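Local coordinates for protein Csc2 (Thermofilum pendens, PDB 4TXD) that probably binds crRNA as the Cas7-family backbone subunit of the type I-D CRISPR interference complex, and carries a zinc ion, at residues T78-S83 with L298-A303; P201-Q206 with T294-A299. One frame throughout, in Å; residues are numbered along the deposited sequence.

Contact 1: T78-S83 with L298-A303; sequences TTLEYS and LAAENA
Leu80, Tyr82 and Ala303 carry most of this contact, with Ala300 adding nearly as much. Strand 78-82 sends Leu80 and Tyr82 toward helix 295-301 and the residues that follow it. The methyl CB of Ala303 sits over one face of the Tyr82 ring, 3.6 Å from the ring centroid and 15° off the normal. This is a CH-pi contact. The methyl is displaced toward the CG side of the ring, and the shortest distance is 3.5 Å, from Ala303 CB to Tyr82 CG. CG of Tyr82 stands between the backbone N and the carbonyl carbon (chi1 65°), which brings one ring face over Ala303 CB and an edge to Leu80 O. Tyr82 CB also lies 3.5 Å from Ala300 O. With an alanine here instead of Tyr82, the Ala303 methyl is likely to lose the aromatic face it rests on, opening a gap beside the turn. Leu80 CD2 meets Ala299 CB at 3.9 Å, and Leu80 CD1 lies 4.3 Å from Ala303 CB. Ala300 CB packs on the backbone, 3.5 Å from Glu81 O. No hydrogen bond crosses between the segments. Asn302 ND2 bonds Leu298 O at 2.9 Å, tying its side chain back to the helical turn. Strand 77-82 is an outermost strand of the sheet and pairs with strand 85-92, where Leu80 also touches Val89. Helix 307-321 packs on Leu298 and Asn302.

Contact 2: P201-Q206 with T294-A299; sequences PAFATQ and TAYDLA
Strand 202-204 and helix 295-299 run nearly parallel, with 17° between their directions and 7.9 Å between their axes at closest approach. Thr205 and Ala299 have the nearest CA atoms, 5.6 Å apart. Phe203 points from the strand toward the helix and has the largest buried area of the contact. Its CG lies anti to the carbonyl carbon (chi1 -59°), which lays the ring along the first turn of the helix. Phe203 CE1 comes within 3.4 Å of Tyr296 N. The two rings form a T-shaped pair, with centroids 5.6 Å apart and planes at 78°. Tyr296 has CG anti to its backbone N, and this puts Tyr296 CD1 over the Phe203 face, 3.9 Å from Phe203 CE2. Ala295 CB lies at the edge of the Phe203 ring, in its plane, and also meets Pro201 O at 3.4 Å. Farther along the helix, Ala299 CB packs on Phe203 CB at 3.7 Å. Thr294 is the N-cap: its OG1 accepts from Asp297 N. Asp200 accepts from Ala295 N, and the Tyr296 hydroxyl accepts a hydrogen bond from Glu81 N. The two segments therefore meet through apolar and aromatic surfaces without a hydrogen bond between them, and the alanines probably allow the helix to approach the strand.

Overall arrangement
Contacts 1 and 2 have centres about 7 Å apart and share Leu298 and Ala299. Both place helix 295-301 on the same antiparallel sheet. Along the chain, segment 78-83 comes first, then 201-206, and both meet the helix that follows strand 277-288. The helix touches strands 77-82 and 197-204, and strand 85-92 lies between these two in the sheet. Leu298 also reaches Ile242 of strand 240-247. The contacts touch directly as well: Thr78 CG2 packs on Phe203 CE2 at 3.6 Å. Both lie away from the zinc site. Both are packing of one helix on the sheet, an arrangement consistent with the RRM-like core of Cas7 proteins.

Contact 1: T78-S83 with L298-A303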
loop_
_atom_site.group_PDB
_atom_site.type_symbol
_atom_site.label_atom_id
_atom_site.label_comp_id
_atom_site.label_asym_id
_atom_site.label_seq_id
_atom_site.Cartn_x
_atom_site.Cartn_y
_atom_site.Cartn_z
ATOM N N THR A 78 14.454 -11.173 -10.883
ATOM C CA THR A 78 15.613 -10.531 -10.293
ATOM C C THR A 78 16.464 -11.575 -9.579
ATOM O O THR A 78 15.994 -12.660 -9.271
ATOM C CB THR A 78 15.197 -9.414 -9.307
ATOM O OG1 THR A 78 16.336 -8.608 -8.996
ATOM C CG2 THR A 78 14.609 -10.010 -8.004
ATOM N N THR A 79 17.720 -11.247 -9.310
ATOM C CA THR A 79 18.637 -12.227 -8.728
ATOM C C THR A 79 18.757 -12.138 -7.214
ATOM O O THR A 79 19.012 -11.075 -6.670
ATOM C CB THR A 79 20.056 -12.070 -9.329
ATOM O OG1 THR A 79 19.985 -12.275 -10.740
ATOM C CG2 THR A 79 21.042 -13.072 -8.703
ATOM N N LEU A 80 18.618 -13.262 -6.546
ATOM C CA LEU A 80 18.924 -13.374 -5.154
ATOM C C LEU A 80 20.284 -14.022 -5.008
ATOM O O LEU A 80 20.472 -15.089 -5.467
ATOM C CB LEU A 80 17.941 -14.288 -4.460
ATOM C CG LEU A 80 16.536 -13.890 -4.107
ATOM C CD1 LEU A 80 15.879 -15.048 -3.397
ATOM C CD2 LEU A 80 16.536 -12.668 -3.243
ATOM N N GLU A 81 21.207 -13.337 -4.368
ATOM C CA GLU A 81 22.493 -13.910 -4.007
ATOM C C GLU A 81 22.408 -14.434 -2.589
ATOM O O GLU A 81 21.927 -13.743 -1.686
ATOM C CB GLU A 81 23.610 -12.877 -4.128
ATOM C CG GLU A 81 24.655 -13.251 -5.159
ATOM C CD GLU A 81 24.719 -12.264 -6.300
ATOM O OE1 GLU A 81 24.695 -11.045 -6.025
ATOM O OE2 GLU A 81 24.792 -12.708 -7.467
ATOM N N TYR A 82 22.853 -15.670 -2.395
ATOM C CA TYR A 82 22.798 -16.300 -1.081
ATOM C C TYR A 82 23.984 -17.248 -0.912
ATOM O O TYR A 82 24.864 -17.306 -1.780
ATOM C CB TYR A 82 21.468 -17.027 -0.888
ATOM C CG TYR A 82 21.229 -18.209 -1.815
ATOM C CD1 TYR A 82 20.888 -18.023 -3.151
ATOM C CD2 TYR A 82 21.302 -19.511 -1.337
ATOM C CE1 TYR A 82 20.653 -19.100 -3.992
ATOM C CE2 TYR A 82 21.059 -20.599 -2.164
ATOM C CZ TYR A 82 20.739 -20.395 -3.492
ATOM O OH TYR A 82 20.501 -21.483 -4.315
ATOM N N SER A 83 24.019 -17.969 0.206
ATOM C CA SER A 83 25.198 -18.754 0.573
ATOM C C SER A 83 25.515 -19.842 -0.450
ATOM O O SER A 83 26.676 -20.067 -0.798
ATOM C CB SER A 83 25.014 -19.388 1.955
ATOM O OG SER A 83 23.964 -20.339 1.928
ATOM N N LEU A 298 15.757 -10.617 3.555
ATOM C CA LEU A 298 14.946 -11.658 4.122
ATOM C C LEU A 298 14.760 -12.805 3.145
ATOM O O LEU A 298 14.862 -13.935 3.492
ATOM C CB LEU A 298 13.617 -11.104 4.581
ATOM C CG LEU A 298 13.675 -10.140 5.762
ATOM C CD1 LEU A 298 12.339 -9.502 6.019
ATOM C CD2 LEU A 298 14.141 -10.860 6.995
ATOM N N ALA A 299 14.498 -12.470 1.909
ATOM C CA ALA A 299 14.331 -13.460 0.885
ATOM C C ALA A 299 15.626 -14.226 0.645
ATOM O O ALA A 299 15.608 -15.392 0.509
ATOM C CB ALA A 299 13.842 -12.837 -0.390
ATOM N N ALA A 300 16.731 -13.523 0.606
ATOM C CA ALA A 300 18.019 -14.147 0.388
ATOM C C ALA A 300 18.335 -15.155 1.476
ATOM O O ALA A 300 18.843 -16.192 1.212
ATOM C CB ALA A 300 19.107 -13.113 0.265
ATOM N N GLU A 301 17.976 -14.819 2.692
ATOM C CA GLU A 301 18.068 -15.697 3.839
ATOM C C GLU A 301 17.265 -16.956 3.687
ATOM O O GLU A 301 17.503 -17.896 4.359
ATOM C CB GLU A 301 17.423 -15.003 5.019
ATOM C CG GLU A 301 18.340 -14.330 5.968
ATOM C CD GLU A 301 17.565 -13.821 7.159
ATOM O OE1 GLU A 301 17.026 -14.639 7.888
ATOM O OE2 GLU A 301 17.473 -12.623 7.324
ATOM N N ASN A 302 16.246 -16.892 2.853
ATOM C CA ASN A 302 15.292 -17.960 2.690
ATOM C C ASN A 302 15.262 -18.569 1.278
ATOM O O ASN A 302 14.383 -19.284 0.953
ATOM C CB ASN A 302 13.907 -17.484 3.082
ATOM C CG ASN A 302 13.737 -17.344 4.563
ATOM O OD1 ASN A 302 13.558 -18.312 5.239
ATOM N ND2 ASN A 302 13.785 -16.134 5.060
ATOM N N ALA A 303 16.275 -18.272 0.498
ATOM C CA ALA A 303 16.399 -18.770 -0.846
ATOM C C ALA A 303 16.193 -20.269 -0.957
ATOM O O ALA A 303 16.805 -21.019 -0.283
ATOM C CB ALA A 303 17.739 -18.406 -1.414
#

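Contact 2: P201-Q206 with T294-A299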
loop_
_atom_site.group_PDB
_atom_site.type_symbol
_atom_site.label_atom_id
_atom_site.label_comp_id
_atom_site.label_asym_id
_atom_site.label_seq_id
_atom_site.Cartn_x
_atom_site.Cartn_y
_atom_site.Cartn_z
ATOM N N PRO A 201 10.563 -3.955 -3.199
ATOM C CA PRO A 201 10.034 -5.019 -4.070
ATOM C C PRO A 201 9.660 -6.229 -3.214
ATOM O O PRO A 201 10.268 -6.400 -2.158
ATOM C CB PRO A 201 11.217 -5.364 -5.000
ATOM C CG PRO A 201 12.208 -4.222 -4.832
ATOM C CD PRO A 201 11.999 -3.712 -3.422
ATOM N N ALA A 202 8.702 -7.050 -3.651
ATOM C CA ALA A 202 8.444 -8.307 -2.969
ATOM C C ALA A 202 9.083 -9.459 -3.754
ATOM O O ALA A 202 8.814 -9.647 -4.947
ATOM C CB ALA A 202 6.957 -8.527 -2.783
ATOM N N PHE A 203 9.941 -10.202 -3.094
ATOM C CA PHE A 203 10.742 -11.239 -3.716
ATOM C C PHE A 203 10.247 -12.683 -3.470
ATOM O O PHE A 203 10.031 -13.062 -2.375
ATOM C CB PHE A 203 12.171 -11.161 -3.199
ATOM C CG PHE A 203 12.862 -9.864 -3.450
ATOM C CD1 PHE A 203 12.749 -8.825 -2.569
ATOM C CD2 PHE A 203 13.656 -9.703 -4.541
ATOM C CE1 PHE A 203 13.391 -7.646 -2.786
ATOM C CE2 PHE A 203 14.304 -8.530 -4.768
ATOM C CZ PHE A 203 14.169 -7.493 -3.892
ATOM N N ALA A 204 10.111 -13.468 -4.521
ATOM C CA ALA A 204 9.838 -14.894 -4.363
ATOM C C ALA A 204 11.087 -15.571 -3.802
ATOM O O ALA A 204 12.206 -15.110 -4.034
ATOM C CB ALA A 204 9.430 -15.522 -5.686
ATOM N N THR A 205 10.902 -16.627 -3.045
ATOM C CA THR A 205 12.038 -17.352 -2.494
ATOM C C THR A 205 12.448 -18.545 -3.349
ATOM O O THR A 205 13.452 -19.151 -3.124
ATOM C CB THR A 205 11.741 -17.889 -1.101
ATOM O OG1 THR A 205 10.607 -18.710 -1.155
ATOM C CG2 THR A 205 11.492 -16.803 -0.161
ATOM N N GLN A 206 11.631 -18.853 -4.330
ATOM C CA GLN A 206 11.900 -19.944 -5.258
ATOM C C GLN A 206 11.583 -19.504 -6.671
ATOM O O GLN A 206 10.695 -18.663 -6.890
ATOM C CB GLN A 206 11.066 -21.189 -4.908
ATOM C CG GLN A 206 11.295 -21.744 -3.511
ATOM C CD GLN A 206 10.210 -22.719 -3.108
ATOM O OE1 GLN A 206 9.020 -22.385 -3.128
ATOM N NE2 GLN A 206 10.607 -23.933 -2.746
ATOM N N THR A 294 15.387 -5.614 5.128
ATOM C CA THR A 294 14.849 -5.334 3.790
ATOM C C THR A 294 14.233 -6.608 3.250
ATOM O O THR A 294 14.653 -7.704 3.626
ATOM C CB THR A 294 15.922 -4.835 2.768
ATOM O OG1 THR A 294 16.803 -5.909 2.415
ATOM C CG2 THR A 294 16.740 -3.635 3.296
ATOM N N ALA A 295 13.279 -6.488 2.353
ATOM C CA ALA A 295 12.674 -7.650 1.768
ATOM C C ALA A 295 13.721 -8.525 1.071
ATOM O O ALA A 295 13.696 -9.705 1.182
ATOM C CB ALA A 295 11.604 -7.253 0.796
ATOM N N TYR A 296 14.626 -7.894 0.362
ATOM C CA TYR A 296 15.703 -8.601 -0.290
ATOM C C TYR A 296 16.511 -9.478 0.659
ATOM O O TYR A 296 16.729 -10.599 0.388
ATOM C CB TYR A 296 16.653 -7.660 -1.016
ATOM C CG TYR A 296 17.818 -8.391 -1.641
ATOM C CD1 TYR A 296 17.728 -8.930 -2.889
ATOM C CD2 TYR A 296 18.986 -8.574 -0.957
ATOM C CE1 TYR A 296 18.762 -9.607 -3.448
ATOM C CE2 TYR A 296 20.027 -9.259 -1.507
ATOM C CZ TYR A 296 19.912 -9.774 -2.760
ATOM O OH TYR A 296 20.929 -10.435 -3.316
ATOM N N ASP A 297 16.970 -8.910 1.759
ATOM C CA ASP A 297 17.787 -9.654 2.687
ATOM C C ASP A 297 17.023 -10.826 3.269
ATOM O O ASP A 297 17.548 -11.871 3.435
ATOM C CB ASP A 297 18.350 -8.747 3.778
ATOM C CG ASP A 297 19.338 -7.769 3.250
ATOM O OD1 ASP A 297 20.017 -8.069 2.297
ATOM O OD2 ASP A 297 19.448 -6.697 3.796
ATOM N N LEU A 298 15.757 -10.617 3.555
ATOM C CA LEU A 298 14.946 -11.658 4.122
ATOM C C LEU A 298 14.760 -12.805 3.145
ATOM O O LEU A 298 14.862 -13.935 3.492
ATOM C CB LEU A 298 13.617 -11.104 4.581
ATOM C CG LEU A 298 13.675 -10.140 5.762
ATOM C CD1 LEU A 298 12.339 -9.502 6.019
ATOM C CD2 LEU A 298 14.141 -10.860 6.995
ATOM N N ALA A 299 14.498 -12.470 1.909
ATOM C CA ALA A 299 14.331 -13.460 0.885
ATOM C C ALA A 299 15.626 -14.226 0.645
ATOM O O ALA A 299 15.608 -15.392 0.509
ATOM C CB ALA A 299 13.842 -12.837 -0.390
#